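Local coordinates for RNA-induced transcriptional silencing complex protein tas3 (Schizosaccharomyces pombe, PDB 3D1B) that helps form the core of the RITS complex, which acts in RNA interference to build heterochromatin and secure accurate chromosome segregation, at residues Q72-P75 with E76-F80; K92-G95 with S96-K100; K105-S108 with L109-S113. All coordinates share one frame; numbering follows the deposited sequence.

The three contacts follow one another along the C-terminal part of this all-alpha motif, on helices 74-84, 89-105 and 109-122. Contact 1 is the N-terminal start of the first, contact 2 the middle of the second, and contact 3 the loop and first turn of the third. Centres of contacts 1 and 2 lie 15 Å apart, joined by Gln77 OE1 and Tyr99 OH in a weak hydrogen bond and by the Phe80 and Tyr99 rings, whose planes differ by about 20°. Contact 3 lies 11 Å from each, centre to centre: Gln72 spans Leu109 N and Leu107 O, while Ile98 CG2 packs on Ala112 CB at 3.7 Å.

Contact 1: residues Q72-P75 with E76-F80; sequences QPLP and EQLMF
Leu74 meets Leu78 one turn further along the opening of helix 74-84, where Pro73 holds the N-cap position in this all-alpha motif. Three kinds of interaction make up this local contact. The backbone supplies the first: Leu78 N donates to Leu74 O at 2.9 Å, with a C=O...N angle of 168°, and Met79 N donates to Pro75 O at 3.0 Å. Between Gln77 N and Pro73 O the bond is weak, at 3.4 Å. The second kind is apolar. Leu74 CD1 lies 3.7 Å from Leu78 CG on the outer surface of the helix; a CG anti to the backbone N in Leu74 brings CD1 to its partner although the CB of Leu74 starts out away from it. Polar side chains provide the third. Gln77 reaches back with an extended chain, and its NE2 makes a weak bond of 3.1 Å to Gln72 O, bent to 126° at the hydrogen. The amide of Gln72 points to the start of helix 109-122, where OE1 bonds Leu109 N and NE2 bonds Leu107 O, joining the residue just before Pro73 to the loop and first residue of that helix. Glu76 bends at chi2 (86°), which folds its carboxylate back against the CB-CG edge of the Pro73 ring: OE1 comes to 3.2 Å from Pro73 CB, and OE2 to 3.2 Å from Pro73 CG.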
ATOM      1  N   GLN A  72      -1.277  -8.668 -23.401  1.00 22.00           N
ATOM      2  CA  GLN A  72      -0.878  -7.416 -24.029  1.00 21.59           C
ATOM      3  C   GLN A  72       0.631  -7.392 -24.295  1.00 22.19           C
ATOM      4  O   GLN A  72       1.418  -7.947 -23.525  1.00 21.57           O
ATOM      5  CB  GLN A  72      -1.314  -6.248 -23.133  1.00 21.02           C
ATOM      6  CG  GLN A  72      -2.792  -6.343 -22.743  1.00 21.85           C
ATOM      7  CD  GLN A  72      -3.303  -5.131 -21.981  1.00 22.02           C
ATOM      8  OE1 GLN A  72      -3.268  -4.009 -22.487  1.00 24.15           O
ATOM      9  NE2 GLN A  72      -3.790  -5.357 -20.763  1.00 19.59           N
ATOM     10  N   PRO A  73       1.052  -6.741 -25.393  1.00 23.40           N
ATOM     11  CA  PRO A  73       2.462  -6.636 -25.797  1.00 22.23           C
ATOM     12  C   PRO A  73       3.421  -5.999 -24.793  1.00 22.78           C
ATOM     13  O   PRO A  73       3.098  -4.999 -24.157  1.00 22.59           O
ATOM     14  CB  PRO A  73       2.388  -5.863 -27.111  1.00 23.62           C
ATOM     15  CG  PRO A  73       1.166  -5.018 -26.943  1.00 25.55           C
ATOM     16  CD  PRO A  73       0.186  -5.972 -26.304  1.00 24.32           C
ATOM     17  N   LEU A  74       4.610  -6.582 -24.671  1.00 21.04           N
ATOM     18  CA  LEU A  74       5.612  -6.082 -23.738  1.00 19.89           C
ATOM     19  C   LEU A  74       6.152  -4.683 -24.045  1.00 20.45           C
ATOM     20  O   LEU A  74       6.222  -3.836 -23.157  1.00 18.38           O
ATOM     21  CB  LEU A  74       6.779  -7.069 -23.636  1.00 20.57           C
ATOM     22  CG  LEU A  74       7.968  -6.641 -22.773  1.00 20.23           C
ATOM     23  CD1 LEU A  74       7.510  -6.349 -21.349  1.00 20.99           C
ATOM     24  CD2 LEU A  74       9.014  -7.743 -22.777  1.00 22.74           C
ATOM     25  N   PRO A  75       6.553  -4.420 -25.302  1.00 20.02           N
ATOM     26  CA  PRO A  75       7.080  -3.094 -25.639  1.00 19.64           C
ATOM     27  C   PRO A  75       6.167  -1.942 -25.217  1.00 19.78           C
ATOM     28  O   PRO A  75       6.634  -0.943 -24.671  1.00 19.69           O
ATOM     29  CB  PRO A  75       7.253  -3.166 -27.158  1.00 22.16           C
ATOM     30  CG  PRO A  75       7.577  -4.596 -27.386  1.00 20.17           C
ATOM     31  CD  PRO A  75       6.590  -5.310 -26.477  1.00 22.52           C
ATOM     32  N   GLU A  76       4.870  -2.076 -25.474  1.00 18.32           N
ATOM     33  CA  GLU A  76       3.931  -1.022 -25.104  1.00 19.84           C
ATOM     34  C   GLU A  76       3.865  -0.854 -23.590  1.00 18.11           C
ATOM     35  O   GLU A  76       3.714   0.260 -23.084  1.00 18.29           O
ATOM     36  CB  GLU A  76       2.533  -1.318 -25.651  1.00 22.74           C
ATOM     37  CG  GLU A  76       2.414  -1.141 -27.162  1.00 26.61           C
ATOM     38  CD  GLU A  76       2.823  -2.375 -27.940  1.00 32.01           C
ATOM     39  OE1 GLU A  76       3.841  -3.010 -27.588  1.00 31.34           O
ATOM     40  OE2 GLU A  76       2.122  -2.708 -28.918  1.00 37.70           O
ATOM     41  N   GLN A  77       3.982  -1.960 -22.866  1.00 17.13           N
ATOM     42  CA  GLN A  77       3.936  -1.879 -21.414  1.00 16.70           C
ATOM     43  C   GLN A  77       5.188  -1.210 -20.880  1.00 15.73           C
ATOM     44  O   GLN A  77       5.128  -0.465 -19.900  1.00 15.68           O
ATOM     45  CB  GLN A  77       3.764  -3.269 -20.810  1.00 18.69           C
ATOM     46  CG  GLN A  77       2.425  -3.878 -21.174  1.00 25.33           C
ATOM     47  CD  GLN A  77       2.103  -5.094 -20.352  1.00 30.43           C
ATOM     48  OE1 GLN A  77       1.895  -4.999 -19.139  1.00 29.50           O
ATOM     49  NE2 GLN A  77       2.062  -6.253 -21.001  1.00 31.26           N
ATOM     50  N   LEU A  78       6.322  -1.461 -21.527  1.00 15.07           N
ATOM     51  CA  LEU A  78       7.568  -0.838 -21.091  1.00 17.90           C
ATOM     52  C   LEU A  78       7.536   0.660 -21.376  1.00 17.06           C
ATOM     53  O   LEU A  78       8.019   1.460 -20.582  1.00 17.08           O
ATOM     54  CB  LEU A  78       8.769  -1.485 -21.788  1.00 15.76           C
ATOM     55  CG  LEU A  78       8.995  -2.954 -21.416  1.00 17.69           C
ATOM     56  CD1 LEU A  78      10.205  -3.493 -22.171  1.00 18.31           C
ATOM     57  CD2 LEU A  78       9.205  -3.081 -19.923  1.00 18.26           C
ATOM     58  N   MET A  79       6.953   1.045 -22.505  1.00 17.63           N
ATOM     59  CA  MET A  79       6.865   2.460 -22.841  1.00 20.25           C
ATOM     60  C   MET A  79       5.918   3.133 -21.848  1.00 19.02           C
ATOM     61  O   MET A  79       6.126   4.284 -21.464  1.00 19.47           O
ATOM     62  CB  MET A  79       6.348   2.639 -24.269  1.00 23.84           C
ATOM     63  CG  MET A  79       6.611   4.019 -24.860  1.00 28.45           C
ATOM     64  SD  MET A  79       8.378   4.412 -24.922  1.00 33.67           S
ATOM     65  CE  MET A  79       8.933   3.188 -26.008  1.00 24.82           C
ATOM     66  N   PHE A  80       4.877   2.412 -21.432  1.00 18.00           N
ATOM     67  CA  PHE A  80       3.916   2.954 -20.467  1.00 16.66           C
ATOM     68  C   PHE A  80       4.632   3.252 -19.155  1.00 15.83           C
ATOM     69  O   PHE A  80       4.418   4.298 -18.544  1.00 17.02           O
ATOM     70  CB  PHE A  80       2.786   1.952 -20.201  1.00 14.91           C
ATOM     71  CG  PHE A  80       1.797   2.408 -19.154  1.00 16.76           C
ATOM     72  CD1 PHE A  80       0.696   3.193 -19.504  1.00 18.66           C
ATOM     73  CD2 PHE A  80       1.978   2.068 -17.814  1.00 16.64           C
ATOM     74  CE1 PHE A  80      -0.210   3.633 -18.533  1.00 17.90           C
ATOM     75  CE2 PHE A  80       1.071   2.508 -16.831  1.00 17.00           C
ATOM     76  CZ  PHE A  80      -0.019   3.290 -17.197  1.00 16.02           C
TER

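Contact 2: residues K92-G95 with S96-K100; sequences KAVG and SSIYK
Ser97 OG sits between two carbonyl oxygens of the preceding turn, 2.7 Å from Val94 O and 2.9 Å from Ala93 O. Its one proton can serve either acceptor, and the geometry leaves the choice unsettled. The hydroxyl gets there because OG is tucked in between N and C of its own residue (chi1 54°), folding the side chain back against its own helix. Ala93 O is also the acceptor of Ser97 N at 3.1 Å, the donor lying 32° from the carbonyl plane. Val94 O likewise takes Ile98 N, at 2.9 Å and with a C=O...N angle of 162°. The ladder runs on either side of these bonds, from Ser96 N to Lys92 O and from Tyr99 N to Gly95 O. Apolar packing follows the same spacing: Val94 and Ile98 run alongside each other in the same direction, with CG1 to CG1 at 4.0 Å, and both rest on Ile115 of helix 109-122. Ala93 and Ser97 instead touch Leu56 of helix 52-60, and Tyr99 meets Phe80 of helix 74-84. A serine hydroxyl turned back onto carbonyls three and four residues earlier is a familiar feature of alpha-helices, here in a helix packed against three others of an all-alpha motif.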
ATOM      1  N   LYS A  92       1.260   9.960 -11.051  1.00 16.06           N
ATOM      2  CA  LYS A  92       2.123   8.783 -10.947  1.00 14.97           C
ATOM      3  C   LYS A  92       1.495   7.716 -10.056  1.00 15.44           C
ATOM      4  O   LYS A  92       1.555   6.523 -10.361  1.00 15.42           O
ATOM      5  CB  LYS A  92       3.500   9.169 -10.393  1.00 16.58           C
ATOM      6  CG  LYS A  92       4.456   7.982 -10.308  1.00 20.01           C
ATOM      7  CD  LYS A  92       5.837   8.372  -9.787  1.00 21.16           C
ATOM      8  CE  LYS A  92       6.570   9.290 -10.750  1.00 24.16           C
ATOM      9  NZ  LYS A  92       7.965   9.566 -10.268  1.00 22.97           N
ATOM     10  N   ALA A  93       0.900   8.141  -8.945  1.00 14.39           N
ATOM     11  CA  ALA A  93       0.267   7.199  -8.029  1.00 14.92           C
ATOM     12  C   ALA A  93      -0.950   6.550  -8.683  1.00 14.20           C
ATOM     13  O   ALA A  93      -1.223   5.367  -8.472  1.00 15.32           O
ATOM     14  CB  ALA A  93      -0.135   7.907  -6.739  1.00 16.17           C
ATOM     15  N   VAL A  94      -1.698   7.335  -9.451  1.00 12.70           N
ATOM     16  CA  VAL A  94      -2.864   6.807 -10.157  1.00 12.00           C
ATOM     17  C   VAL A  94      -2.380   5.798 -11.194  1.00 13.26           C
ATOM     18  O   VAL A  94      -2.924   4.702 -11.307  1.00 12.50           O
ATOM     19  CB  VAL A  94      -3.638   7.930 -10.876  1.00 13.69           C
ATOM     20  CG1 VAL A  94      -4.682   7.331 -11.819  1.00 13.27           C
ATOM     21  CG2 VAL A  94      -4.303   8.827  -9.848  1.00 13.81           C
ATOM     22  N   GLY A  95      -1.348   6.177 -11.943  1.00 14.12           N
ATOM     23  CA  GLY A  95      -0.802   5.290 -12.956  1.00 15.20           C
ATOM     24  C   GLY A  95      -0.336   3.952 -12.399  1.00 15.52           C
ATOM     25  O   GLY A  95      -0.641   2.892 -12.957  1.00 15.23           O
ATOM     26  N   SER A  96       0.410   3.985 -11.299  1.00 15.23           N
ATOM     27  CA  SER A  96       0.902   2.745 -10.701  1.00 14.22           C
ATOM     28  C   SER A  96      -0.251   1.864 -10.210  1.00 15.82           C
ATOM     29  O   SER A  96      -0.236   0.647 -10.392  1.00 16.48           O
ATOM     30  CB  SER A  96       1.846   3.053  -9.532  1.00 17.39           C
ATOM     31  OG  SER A  96       2.297   1.855  -8.920  1.00 20.67           O
ATOM     32  N   SER A  97      -1.264   2.479  -9.602  1.00 15.34           N
ATOM     33  CA  SER A  97      -2.398   1.716  -9.093  1.00 15.58           C
ATOM     34  C   SER A  97      -3.236   1.119 -10.225  1.00 16.67           C
ATOM     35  O   SER A  97      -3.729  -0.003 -10.108  1.00 14.99           O
ATOM     36  CB  SER A  97      -3.269   2.603  -8.194  1.00 21.03           C
ATOM     37  OG  SER A  97      -3.658   3.782  -8.874  1.00 28.21           O
ATOM     38  N   ILE A  98      -3.394   1.860 -11.320  1.00 15.28           N
ATOM     39  CA  ILE A  98      -4.161   1.361 -12.455  1.00 14.50           C
ATOM     40  C   ILE A  98      -3.365   0.270 -13.168  1.00 16.66           C
ATOM     41  O   ILE A  98      -3.941  -0.686 -13.687  1.00 14.20           O
ATOM     42  CB  ILE A  98      -4.501   2.490 -13.459  1.00 14.80           C
ATOM     43  CG1 ILE A  98      -5.466   3.489 -12.813  1.00 17.65           C
ATOM     44  CG2 ILE A  98      -5.144   1.907 -14.713  1.00 18.84           C
ATOM     45  CD1 ILE A  98      -6.832   2.897 -12.472  1.00 19.49           C
ATOM     46  N   TYR A  99      -2.042   0.401 -13.176  1.00 16.39           N
ATOM     47  CA  TYR A  99      -1.212  -0.609 -13.831  1.00 15.54           C
ATOM     48  C   TYR A  99      -1.355  -1.966 -13.130  1.00 16.43           C
ATOM     49  O   TYR A  99      -1.135  -3.016 -13.742  1.00 14.90           O
ATOM     50  CB  TYR A  99       0.255  -0.169 -13.861  1.00 15.97           C
ATOM     51  CG  TYR A  99       1.097  -1.044 -14.763  1.00 15.75           C
ATOM     52  CD1 TYR A  99       0.847  -1.100 -16.134  1.00 15.90           C
ATOM     53  CD2 TYR A  99       2.099  -1.865 -14.236  1.00 15.59           C
ATOM     54  CE1 TYR A  99       1.569  -1.956 -16.966  1.00 15.72           C
ATOM     55  CE2 TYR A  99       2.829  -2.727 -15.063  1.00 14.79           C
ATOM     56  CZ  TYR A  99       2.557  -2.766 -16.423  1.00 17.95           C
ATOM     57  OH  TYR A  99       3.262  -3.614 -17.246  1.00 15.30           O
ATOM     58  N   LYS A 100      -1.712  -1.953 -11.846  1.00 15.35           N
ATOM     59  CA  LYS A 100      -1.933  -3.199 -11.109  1.00 15.58           C
ATOM     60  C   LYS A 100      -3.100  -3.925 -11.776  1.00 14.78           C
ATOM     61  O   LYS A 100      -3.157  -5.154 -11.797  1.00 14.93           O
ATOM     62  CB  LYS A 100      -2.334  -2.934  -9.651  1.00 17.53           C
ATOM     63  CG  LYS A 100      -1.304  -2.240  -8.804  1.00 19.67           C
ATOM     64  CD  LYS A 100      -0.068  -3.102  -8.616  1.00 20.66           C
ATOM     65  CE  LYS A 100       0.990  -2.334  -7.841  1.00 22.92           C
ATOM     66  NZ  LYS A 100       2.320  -3.001  -7.918  1.00 18.59           N
TER

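Contact 3: residues K105-S108 with L109-S113; sequences KNLS and LDFAS
The loop that joins helix 89-105 to helix 109-122 ends at Ser108, which occupies the N-cap position of the last helix of this all-alpha motif. Its carbonyl begins the helical ladder: Ala112 N donates to Ser108 O at 2.9 Å, with an N-H...O angle of 157° and the donor in the carbonyl plane. The Ser108 side chain reaches the first turn through a water. With chi1 at 173°, OG lies on the side of its own carbonyl carbon, beside the first helical amides, and is 2.8 Å from that water, which accepts from Asp110 N at 3.0 Å. The water thus links the Ser108 hydroxyl to an amide of the first turn, and it also donates a weak bond to Asp110 OD2, so that backbone and carboxylate of one residue share it. Gln72, from the residues just ahead of helix 74-84, holds the two residues flanking Ser108. Leu107 gives the apolar half of the contact and is buried, flanked by Leu101 and Val102 of the preceding helix. Its side chain crosses that of Phe111 at about a right angle. CD2 of Leu107 serves two neighbours: it stands 3.9 Å from Ala112 CB, and it also meets the Phe111 ring at the edge, in the ring plane, 3.9 Å from Phe111 CD2.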
ATOM      1  N   LYS A 105      -5.605  -7.837 -13.969  1.00 15.42           N
ATOM      2  CA  LYS A 105      -6.973  -8.029 -14.426  1.00 17.02           C
ATOM      3  C   LYS A 105      -7.153  -7.756 -15.907  1.00 17.88           C
ATOM      4  O   LYS A 105      -8.280  -7.649 -16.392  1.00 17.82           O
ATOM      5  CB  LYS A 105      -7.910  -7.153 -13.599  1.00 17.18           C
ATOM      6  CG  LYS A 105      -7.843  -7.488 -12.120  1.00 20.54           C
ATOM      7  CD  LYS A 105      -8.692  -6.558 -11.294  1.00 23.54           C
ATOM      8  CE  LYS A 105      -8.818  -7.078  -9.872  1.00 24.86           C
ATOM      9  NZ  LYS A 105      -9.649  -6.178  -9.028  1.00 24.87           N
ATOM     10  N   ASN A 106      -6.040  -7.642 -16.622  1.00 16.84           N
ATOM     11  CA  ASN A 106      -6.077  -7.411 -18.059  1.00 19.29           C
ATOM     12  C   ASN A 106      -6.756  -6.113 -18.477  1.00 18.13           C
ATOM     13  O   ASN A 106      -7.316  -6.037 -19.569  1.00 17.38           O
ATOM     14  CB  ASN A 106      -6.767  -8.591 -18.748  1.00 20.23           C
ATOM     15  CG  ASN A 106      -5.987  -9.883 -18.602  1.00 23.78           C
ATOM     16  OD1 ASN A 106      -6.555 -10.938 -18.303  1.00 29.18           O
ATOM     17  ND2 ASN A 106      -4.684  -9.813 -18.827  1.00 20.80           N
ATOM     18  N   LEU A 107      -6.720  -5.095 -17.620  1.00 16.18           N
ATOM     19  CA  LEU A 107      -7.323  -3.822 -17.986  1.00 14.42           C
ATOM     20  C   LEU A 107      -6.528  -3.317 -19.190  1.00 15.81           C
ATOM     21  O   LEU A 107      -5.300  -3.350 -19.192  1.00 14.36           O
ATOM     22  CB  LEU A 107      -7.251  -2.834 -16.806  1.00 15.31           C
ATOM     23  CG  LEU A 107      -7.871  -1.443 -16.998  1.00 15.26           C
ATOM     24  CD1 LEU A 107      -8.391  -0.911 -15.669  1.00 15.92           C
ATOM     25  CD2 LEU A 107      -6.833  -0.495 -17.577  1.00 15.30           C
ATOM     26  N   SER A 108      -7.234  -2.873 -20.224  1.00 14.83           N
ATOM     27  CA  SER A 108      -6.596  -2.394 -21.449  1.00 17.22           C
ATOM     28  C   SER A 108      -5.585  -1.270 -21.231  1.00 17.39           C
ATOM     29  O   SER A 108      -5.905  -0.247 -20.627  1.00 17.73           O
ATOM     30  CB  SER A 108      -7.668  -1.927 -22.432  1.00 21.58           C
ATOM     31  OG  SER A 108      -7.068  -1.317 -23.555  1.00 27.24           O
ATOM     32  N   LEU A 109      -4.370  -1.450 -21.746  1.00 15.52           N
ATOM     33  CA  LEU A 109      -3.324  -0.438 -21.584  1.00 17.85           C
ATOM     34  C   LEU A 109      -3.736   0.919 -22.170  1.00 19.27           C
ATOM     35  O   LEU A 109      -3.441   1.964 -21.592  1.00 18.81           O
ATOM     36  CB  LEU A 109      -2.017  -0.910 -22.229  1.00 20.19           C
ATOM     37  CG  LEU A 109      -0.765  -0.111 -21.853  1.00 21.67           C
ATOM     38  CD1 LEU A 109      -0.462  -0.312 -20.370  1.00 20.31           C
ATOM     39  CD2 LEU A 109       0.423  -0.562 -22.698  1.00 22.77           C
ATOM     40  N   ASP A 110      -4.416   0.914 -23.316  1.00 20.49           N
ATOM     41  CA  ASP A 110      -4.846   2.173 -23.915  1.00 22.19           C
ATOM     42  C   ASP A 110      -5.770   2.916 -22.955  1.00 20.71           C
ATOM     43  O   ASP A 110      -5.704   4.138 -22.841  1.00 20.42           O
ATOM     44  CB  ASP A 110      -5.585   1.933 -25.235  1.00 26.70           C
ATOM     45  CG  ASP A 110      -4.692   1.336 -26.301  1.00 32.96           C
ATOM     46  OD1 ASP A 110      -3.566   1.843 -26.485  1.00 34.89           O
ATOM     47  OD2 ASP A 110      -5.122   0.365 -26.961  1.00 38.26           O
ATOM     48  N   PHE A 111      -6.631   2.168 -22.271  1.00 18.97           N
ATOM     49  CA  PHE A 111      -7.571   2.749 -21.313  1.00 17.14           C
ATOM     50  C   PHE A 111      -6.784   3.298 -20.120  1.00 17.33           C
ATOM     51  O   PHE A 111      -7.073   4.391 -19.613  1.00 17.47           O
ATOM     52  CB  PHE A 111      -8.557   1.672 -20.851  1.00 18.57           C
ATOM     53  CG  PHE A 111      -9.682   2.190 -19.998  1.00 18.45           C
ATOM     54  CD1 PHE A 111     -10.683   2.986 -20.550  1.00 22.65           C
ATOM     55  CD2 PHE A 111      -9.761   1.857 -18.651  1.00 19.17           C
ATOM     56  CE1 PHE A 111     -11.754   3.437 -19.764  1.00 22.68           C
ATOM     57  CE2 PHE A 111     -10.824   2.300 -17.858  1.00 19.78           C
ATOM     58  CZ  PHE A 111     -11.819   3.090 -18.419  1.00 20.67           C
ATOM     59  N   ALA A 112      -5.785   2.541 -19.675  1.00 16.79           N
ATOM     60  CA  ALA A 112      -4.960   2.976 -18.554  1.00 15.64           C
ATOM     61  C   ALA A 112      -4.294   4.305 -18.902  1.00 17.01           C
ATOM     62  O   ALA A 112      -4.202   5.195 -18.068  1.00 15.85           O
ATOM     63  CB  ALA A 112      -3.900   1.925 -18.238  1.00 15.76           C
ATOM     64  N   SER A 113      -3.827   4.434 -20.141  1.00 16.28           N
ATOM     65  CA  SER A 113      -3.180   5.665 -20.570  1.00 16.34           C
ATOM     66  C   SER A 113      -4.160   6.838 -20.537  1.00 16.70           C
ATOM     67  O   SER A 113      -3.781   7.959 -20.200  1.00 16.41           O
ATOM     68  CB  SER A 113      -2.593   5.499 -21.973  1.00 15.77           C
ATOM     69  OG  SER A 113      -1.468   4.627 -21.937  1.00 19.09           O
TER
HETATM   70  O   HOH W   1      -4.747  -1.472 -25.154  1.00 30.54           O